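Xylose isomerase domain protein TIM barrel (Planctomyces limnophilus, PDB 3TVA) is a TIM-barrel protein of the xylose isomerase-like family that binds a magnesium ion and probably acts as an isomerase, its substrate unspecified. Local coordinates at residues Gly76-Tyr79 with Pro83-Ala86; Glu106-Ala111 with Leu145-Asn150; Glu261-His264 with Gln268-Lys271. All coordinates share one frame; numbering follows the deposited sequence.

Interaction 1. Residues Gly76-Tyr79 with Pro83-Ala86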
loop_
_atom_site.group_PDB
_atom_site.type_symbol
_atom_site.label_atom_id
_atom_site.label_comp_id
_atom_site.label_asym_id
_atom_site.label_seq_id
_atom_site.Cartn_x
_atom_site.Cartn_y
_atom_site.Cartn_z
ATOM N N GLY A 76 -13.784 -11.391 -3.166
ATOM C CA GLY A 76 -14.746 -11.192 -2.098
ATOM C C GLY A 76 -14.467 -9.975 -1.231
ATOM O O GLY A 76 -15.178 -9.731 -0.264
ATOM N N GLU A 77 -13.429 -9.214 -1.561
ATOM C CA GLU A 77 -13.150 -7.988 -0.812
ATOM C C GLU A 77 -14.010 -6.847 -1.346
ATOM O O GLU A 77 -14.032 -6.586 -2.549
ATOM C CB GLU A 77 -11.676 -7.624 -0.896
ATOM C CG GLU A 77 -10.777 -8.516 -0.052
ATOM C CD GLU A 77 -9.353 -7.992 0.022
ATOM O OE1 GLU A 77 -8.826 -7.568 -1.031
ATOM O OE2 GLU A 77 -8.765 -7.998 1.134
ATOM N N SER A 78 -14.732 -6.171 -0.460
ATOM C CA SER A 78 -15.507 -5.023 -0.904
ATOM C C SER A 78 -15.303 -3.787 -0.036
ATOM O O SER A 78 -15.452 -3.834 1.183
ATOM C CB SER A 78 -16.994 -5.361 -0.968
ATOM O OG SER A 78 -17.732 -4.193 -1.237
ATOM N N TYR A 79 -14.967 -2.689 -0.701
ATOM C CA TYR A 79 -14.787 -1.364 -0.101
ATOM C C TYR A 79 -16.052 -0.478 -0.147
ATOM O O TYR A 79 -15.957 0.743 0.024
ATOM C CB TYR A 79 -13.539 -0.649 -0.646
ATOM C CG TYR A 79 -12.228 -1.308 -0.228
ATOM C CD1 TYR A 79 -11.558 -0.910 0.928
ATOM C CD2 TYR A 79 -11.664 -2.329 -0.989
ATOM C CE1 TYR A 79 -10.358 -1.510 1.312
ATOM C CE2 TYR A 79 -10.467 -2.936 -0.613
ATOM C CZ TYR A 79 -9.817 -2.514 0.535
ATOM O OH TYR A 79 -8.632 -3.115 0.914
ATOM N N PRO A 83 -18.460 -0.188 7.017
ATOM C CA PRO A 83 -18.799 -1.485 7.627
ATOM C C PRO A 83 -18.532 -2.698 6.729
ATOM O O PRO A 83 -18.188 -3.760 7.241
ATOM C CB PRO A 83 -20.310 -1.369 7.887
ATOM C CG PRO A 83 -20.554 0.104 8.021
ATOM C CD PRO A 83 -19.598 0.754 7.061
ATOM N N THR A 84 -18.708 -2.553 5.421
ATOM C CA THR A 84 -18.512 -3.674 4.504
ATOM C C THR A 84 -17.029 -3.991 4.406
ATOM O O THR A 84 -16.629 -5.157 4.271
ATOM C CB THR A 84 -19.112 -3.357 3.108
ATOM O OG1 THR A 84 -20.530 -3.202 3.247
ATOM C CG2 THR A 84 -18.837 -4.465 2.095
ATOM N N THR A 85 -16.213 -2.940 4.477
ATOM C CA THR A 85 -14.772 -3.108 4.463
ATOM C C THR A 85 -14.352 -3.947 5.664
ATOM O O THR A 85 -13.631 -4.938 5.510
ATOM C CB THR A 85 -14.043 -1.744 4.500
ATOM O OG1 THR A 85 -14.475 -0.951 3.386
ATOM C CG2 THR A 85 -12.533 -1.946 4.407
ATOM N N ALA A 86 -14.820 -3.565 6.853
ATOM C CA ALA A 86 -14.473 -4.301 8.070
ATOM C C ALA A 86 -14.930 -5.759 7.989
ATOM O O ALA A 86 -14.250 -6.669 8.468
ATOM C CB ALA A 86 -15.076 -3.627 9.296
#

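Interaction 2. Residues Glu106-Ala111 with Leu145-Asn150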
loop_
_atom_site.group_PDB
_atom_site.type_symbol
_atom_site.label_atom_id
_atom_site.label_comp_id
_atom_site.label_asym_id
_atom_site.label_seq_id
_atom_site.Cartn_x
_atom_site.Cartn_y
_atom_site.Cartn_z
ATOM N N GLU A 106 1.341 -17.576 -1.782
ATOM C CA GLU A 106 1.595 -17.690 -3.226
ATOM C C GLU A 106 2.091 -16.370 -3.805
ATOM O O GLU A 106 2.907 -16.353 -4.713
ATOM C CB GLU A 106 0.328 -18.060 -3.988
ATOM C CG GLU A 106 -0.229 -19.422 -3.720
ATOM C CD GLU A 106 -1.616 -19.561 -4.339
ATOM O OE1 GLU A 106 -2.486 -20.213 -3.708
ATOM O OE2 GLU A 106 -1.830 -18.988 -5.446
ATOM N N ILE A 107 1.566 -15.258 -3.295
ATOM C CA ILE A 107 2.007 -13.951 -3.758
ATOM C C ILE A 107 3.462 -13.715 -3.337
ATOM O O ILE A 107 4.263 -13.182 -4.109
ATOM C CB ILE A 107 1.041 -12.838 -3.290
ATOM C CG1 ILE A 107 -0.255 -12.913 -4.119
ATOM C CG2 ILE A 107 1.676 -11.453 -3.430
ATOM C CD1 ILE A 107 -1.449 -12.235 -3.445
ATOM N N SER A 108 3.807 -14.155 -2.128
ATOM C CA SER A 108 5.205 -14.158 -1.677
ATOM C C SER A 108 6.106 -14.998 -2.591
ATOM O O SER A 108 7.192 -14.554 -2.965
ATOM C CB SER A 108 5.295 -14.650 -0.224
ATOM O OG SER A 108 6.646 -14.760 0.203
ATOM N N ASP A 109 5.656 -16.202 -2.962
ATOM C CA ASP A 109 6.376 -17.028 -3.937
ATOM C C ASP A 109 6.564 -16.291 -5.281
ATOM O O ASP A 109 7.652 -16.262 -5.841
ATOM C CB ASP A 109 5.643 -18.368 -4.182
ATOM C CG ASP A 109 5.573 -19.238 -2.938
ATOM O OD1 ASP A 109 6.341 -18.991 -1.978
ATOM O OD2 ASP A 109 4.737 -20.174 -2.911
ATOM N N PHE A 110 5.493 -15.691 -5.786
ATOM C CA PHE A 110 5.547 -14.931 -7.035
ATOM C C PHE A 110 6.533 -13.759 -6.948
ATOM O O PHE A 110 7.344 -13.541 -7.868
ATOM C CB PHE A 110 4.142 -14.423 -7.381
ATOM C CG PHE A 110 4.074 -13.593 -8.642
ATOM C CD1 PHE A 110 4.143 -12.207 -8.583
ATOM C CD2 PHE A 110 3.903 -14.200 -9.880
ATOM C CE1 PHE A 110 4.066 -11.431 -9.737
ATOM C CE2 PHE A 110 3.825 -13.430 -11.044
ATOM C CZ PHE A 110 3.912 -12.045 -10.969
ATOM N N ALA A 111 6.464 -13.000 -5.852
ATOM C CA ALA A 111 7.384 -11.875 -5.646
ATOM C C ALA A 111 8.857 -12.339 -5.611
ATOM O O ALA A 111 9.752 -11.662 -6.118
ATOM C CB ALA A 111 7.041 -11.129 -4.351
ATOM N N LEU A 145 4.879 -13.977 8.002
ATOM C CA LEU A 145 6.195 -13.341 8.099
ATOM C C LEU A 145 7.337 -14.349 8.002
ATOM O O LEU A 145 8.382 -14.066 7.411
ATOM C CB LEU A 145 6.300 -12.523 9.390
ATOM C CG LEU A 145 5.518 -11.214 9.236
ATOM C CD1 LEU A 145 5.109 -10.702 10.594
ATOM C CD2 LEU A 145 6.356 -10.173 8.480
ATOM N N THR A 146 7.129 -15.533 8.554
ATOM C CA THR A 146 8.131 -16.605 8.455
ATOM C C THR A 146 8.301 -17.023 6.994
ATOM O O THR A 146 9.425 -17.218 6.513
ATOM C CB THR A 146 7.713 -17.821 9.302
ATOM O OG1 THR A 146 7.731 -17.446 10.681
ATOM C CG2 THR A 146 8.653 -19.067 9.077
ATOM N N HIS A 147 7.180 -17.146 6.290
ATOM C CA HIS A 147 7.202 -17.580 4.901
ATOM C C HIS A 147 7.955 -16.542 4.072
ATOM O O HIS A 147 8.810 -16.877 3.243
ATOM C CB HIS A 147 5.772 -17.746 4.376
ATOM C CG HIS A 147 5.700 -18.315 2.991
ATOM N ND1 HIS A 147 5.558 -19.664 2.748
ATOM C CD2 HIS A 147 5.774 -17.724 1.779
ATOM C CE1 HIS A 147 5.535 -19.879 1.445
ATOM N NE2 HIS A 147 5.663 -18.718 0.834
ATOM N N ALA A 148 7.649 -15.272 4.314
ATOM C CA ALA A 148 8.346 -14.192 3.628
ATOM C C ALA A 148 9.839 -14.132 3.989
ATOM O O ALA A 148 10.683 -13.908 3.110
ATOM C CB ALA A 148 7.668 -12.847 3.909
ATOM N N ALA A 149 10.166 -14.321 5.267
ATOM C CA ALA A 149 11.571 -14.333 5.697
ATOM C C ALA A 149 12.349 -15.415 4.955
ATOM O O ALA A 149 13.501 -15.205 4.571
ATOM C CB ALA A 149 11.693 -14.556 7.216
ATOM N N ASN A 150 11.728 -16.574 4.753
ATOM C CA ASN A 150 12.400 -17.642 4.011
ATOM C C ASN A 150 12.660 -17.258 2.546
ATOM O O ASN A 150 13.464 -17.891 1.864
ATOM C CB ASN A 150 11.649 -18.970 4.140
ATOM C CG ASN A 150 11.741 -19.536 5.550
ATOM O OD1 ASN A 150 12.686 -19.235 6.286
ATOM N ND2 ASN A 150 10.758 -20.328 5.941
#

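Interaction 3. Residues Glu261-His264 with Gln268-Lys271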
loop_
_atom_site.group_PDB
_atom_site.type_symbol
_atom_site.label_atom_id
_atom_site.label_comp_id
_atom_site.label_asym_id
_atom_site.label_seq_id
_atom_site.Cartn_x
_atom_site.Cartn_y
_atom_site.Cartn_z
ATOM N N GLU A 261 -6.826 5.830 -7.504
ATOM C CA GLU A 261 -7.591 4.696 -7.952
ATOM C C GLU A 261 -8.866 5.192 -8.591
ATOM O O GLU A 261 -9.904 5.303 -7.946
ATOM C CB GLU A 261 -7.956 3.860 -6.721
ATOM C CG GLU A 261 -6.838 3.754 -5.685
ATOM C CD GLU A 261 -7.231 2.910 -4.473
ATOM O OE1 GLU A 261 -7.675 3.499 -3.463
ATOM O OE2 GLU A 261 -7.091 1.664 -4.526
ATOM N N ILE A 262 -8.808 5.307 -9.909
ATOM C CA ILE A 262 -9.974 5.484 -10.741
ATOM C C ILE A 262 -9.695 4.744 -12.043
ATOM O O ILE A 262 -9.707 5.352 -13.119
ATOM C CB ILE A 262 -10.269 6.995 -10.993
ATOM C CG1 ILE A 262 -9.000 7.750 -11.409
ATOM C CG2 ILE A 262 -10.821 7.653 -9.733
ATOM C CD1 ILE A 262 -9.244 9.204 -11.775
ATOM N N PRO A 263 -9.492 3.415 -11.965
ATOM C CA PRO A 263 -9.183 2.678 -13.196
ATOM C C PRO A 263 -10.365 2.661 -14.160
ATOM O O PRO A 263 -10.191 2.288 -15.324
ATOM C CB PRO A 263 -8.871 1.265 -12.690
ATOM C CG PRO A 263 -9.572 1.169 -11.371
ATOM C CD PRO A 263 -9.433 2.537 -10.780
ATOM N N HIS A 264 -11.552 3.021 -13.669
ATOM C CA HIS A 264 -12.754 3.096 -14.509
ATOM C C HIS A 264 -12.702 4.291 -15.467
ATOM O O HIS A 264 -13.488 4.374 -16.407
ATOM C CB HIS A 264 -14.014 3.178 -13.640
ATOM C CG HIS A 264 -14.072 4.401 -12.777
ATOM N ND1 HIS A 264 -13.345 4.525 -11.610
ATOM C CD2 HIS A 264 -14.762 5.559 -12.914
ATOM C CE1 HIS A 264 -13.589 5.703 -11.065
ATOM N NE2 HIS A 264 -14.445 6.351 -11.836
ATOM N N GLN A 268 -8.399 9.948 -17.313
ATOM C CA GLN A 268 -8.263 10.842 -16.158
ATOM C C GLN A 268 -7.270 10.308 -15.111
ATOM O O GLN A 268 -6.557 11.071 -14.460
ATOM C CB GLN A 268 -9.622 11.089 -15.502
ATOM C CG GLN A 268 -9.596 12.208 -14.468
ATOM C CD GLN A 268 -9.274 13.560 -15.095
ATOM O OE1 GLN A 268 -9.751 13.876 -16.184
ATOM N NE2 GLN A 268 -8.446 14.352 -14.418
ATOM N N GLN A 269 -7.246 8.993 -14.939
ATOM C CA GLN A 269 -6.296 8.381 -14.027
ATOM C C GLN A 269 -4.868 8.699 -14.482
ATOM O O GLN A 269 -4.009 9.030 -13.661
ATOM C CB GLN A 269 -6.518 6.867 -13.946
ATOM C CG GLN A 269 -5.637 6.145 -12.941
ATOM C CD GLN A 269 -5.909 4.641 -12.911
ATOM O OE1 GLN A 269 -6.230 4.039 -13.936
ATOM N NE2 GLN A 269 -5.777 4.033 -11.729
ATOM N N LYS A 270 -4.614 8.608 -15.788
ATOM C CA LYS A 270 -3.286 8.929 -16.305
ATOM C C LYS A 270 -2.967 10.426 -16.156
ATOM O O LYS A 270 -1.852 10.778 -15.758
ATOM C CB LYS A 270 -3.092 8.471 -17.757
ATOM C CG LYS A 270 -1.642 8.607 -18.241
ATOM C CD LYS A 270 -1.509 8.379 -19.737
ATOM C CE LYS A 270 -0.064 8.485 -20.190
ATOM N NZ LYS A 270 0.081 8.157 -21.639
ATOM N N LYS A 271 -3.936 11.291 -16.463
ATOM C CA LYS A 271 -3.769 12.729 -16.230
ATOM C C LYS A 271 -3.390 13.049 -14.784
ATOM O O LYS A 271 -2.512 13.886 -14.539
ATOM C CB LYS A 271 -5.031 13.504 -16.606
ATOM C CG LYS A 271 -5.297 13.532 -18.102
ATOM C CD LYS A 271 -6.545 14.342 -18.455
ATOM C CE LYS A 271 -6.904 14.175 -19.937
ATOM N NZ LYS A 271 -8.182 14.856 -20.293
#

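Interaction 1. Residues Gly76-Tyr79 with Pro83-Ala86
Tyr79 and Thr85 meet obliquely, the phenol ring slanting past the threonine methyl. Thr85 CG2 lies 3.8 Å from Tyr79 CD1 and just as far from CE1, so the methyl bears on one ortho-meta bond of the ring. Thr85 points its two branches differently. CG2 stands opposite the backbone N, while OG1 (chi1 -57°) turns back beside that N, where it bonds to the carbonyl O of Asp81 one helical turn earlier; the same OG1 comes within 3.5 Å of Tyr79 CA. The tyrosine's CB leads away from the helix, the ring projects across the line of the loop, and its OH bonds to ND1 of His122.

Ser78 and Thr84 form the second pair. The methyl CG2 of Thr84 sits 3.5 Å from Ser78 OG and 3.6 Å from Ser78 O, filling the corner between the serine's hydroxyl and its carbonyl. Neither hydroxyl is spent on this meeting: Ser78 OG bonds to the backbone N of Ala80, and Thr84 OG1 to the carboxylate of Asp81. No hydrogen bond crosses between the segments; Ser78 O is met by a CA-H...O contact from Thr85 CA, 3.4 Å long and bent to 135° at the hydrogen.

Helix 82-88 takes a further hold on the loop through Thr88, whose OG1 bonds to Ser78 N. The arrangement belongs to a beta-alpha loop of a TIM barrel, which leaves strand 66-71 and folds back on the short helix that follows. Such loops surround the active-site mouth, and here the Tyr79 side chain lies about 9 Å from the bound magnesium and about 4 Å from a glycerol that probably comes from the crystallisation liquor.

Interaction 2. Residues Glu106-Ala111 with Leu145-Asn150
The imidazole of His147 presents its edge to helix 97-114, with Asp109 and Ser108 both meeting it near the ring plane. NE2 donates to Asp109 OD1 over 2.9 Å, moderately bent at 152°. The oxygen lies almost in the plane of the imidazole, but the N-H arrives 36° out of the carboxylate plane, the two flat groups being twisted against each other. Next along the same edge, His147 CD2 rests 3.5 Å from Ser108 OG. With CG anti to the backbone nitrogen of His147, the imidazole swings across the groove. His151 touches this ring with its own, their planes nearly at right angles, and its NE2 also bonds to Asp109 OD1; two histidines thus share one carboxylate oxygen, which probably favours the charged form of the aspartate.

Ser108 OG is satisfied by Gln153 OE1 and packs 3.9 Å from Ala148 CA. At this level helices 97-114 and 132-149 run nearly parallel, crossing at -16° with axes 9.8 Å apart. Beneath them, Ser108 rests on Ile119 of strand 118-121 and Ala148 on Val155 of strand 154-158, joining two successive helices of the barrel's outer layer to neighbouring parallel strands.

Interaction 3. Residues Glu261-His264 with Gln268-Lys271
Ile262 and Gln269 carry the apolar part of this contact, their side chains lying alongside each other and pointing opposite ways. Ile262 CG1 lies 3.7 Å from Gln269 CB, and its CD1 continues to the helix backbone, 3.7 Å from Gln269 N. Chi1 of 48° wedges CG1 between the isoleucine's own N and carbonyl carbon, and from there the chain extends towards the helix. CD1 also meets Gln268 CG at 4.0 Å, before that glutamine bends off towards Asp272, the partner of its NE2.

The Gln269 amide makes no hydrogen bond to 261-264; its atoms lie against backbone carbons of the loop. The side chain runs fully extended (chi2 180°), bringing OE1 to 3.3 Å from Pro263 CA and NE2 to 4.2 Å from Glu261 CA. That NE2 bonds to two carbonyl oxygens beyond the segments, of Arg260 and Leu23, which fixes the amide's flip and bridges two loops. An alanine here would remove this amide, and the carbonyls of Arg260 and Leu23 would probably lose a shared donor while Ile262 lost part of its packing surface.

The contact packs the beta-alpha loop leaving strand 256-258 against helix 266-287, the last helix of the TIM barrel. The magnesium ligand Glu259 stands at the start of this loop, two residues before Glu261, whose side chain is about 6 Å from the metal.

The three contacts follow one another along the chain without overlap, all within a single TIM barrel. Interactions 1 and 3 are alike in design, each a loop leaving a barrel strand (66-71 or 256-258) and packing on the helix it leads into; their centres are 22 Å apart, and both lie at the end of the barrel that holds the magnesium. Interaction 2 instead joins two outer helices away from the metal, its centre 25 Å from that of interaction 1 and 30 Å from that of interaction 3. Helices 82-88 and 97-114 are consecutive, linking the first two contacts in sequence. Two thus lie near the metal, the third between outer helices, across the chain's centre from interaction 3.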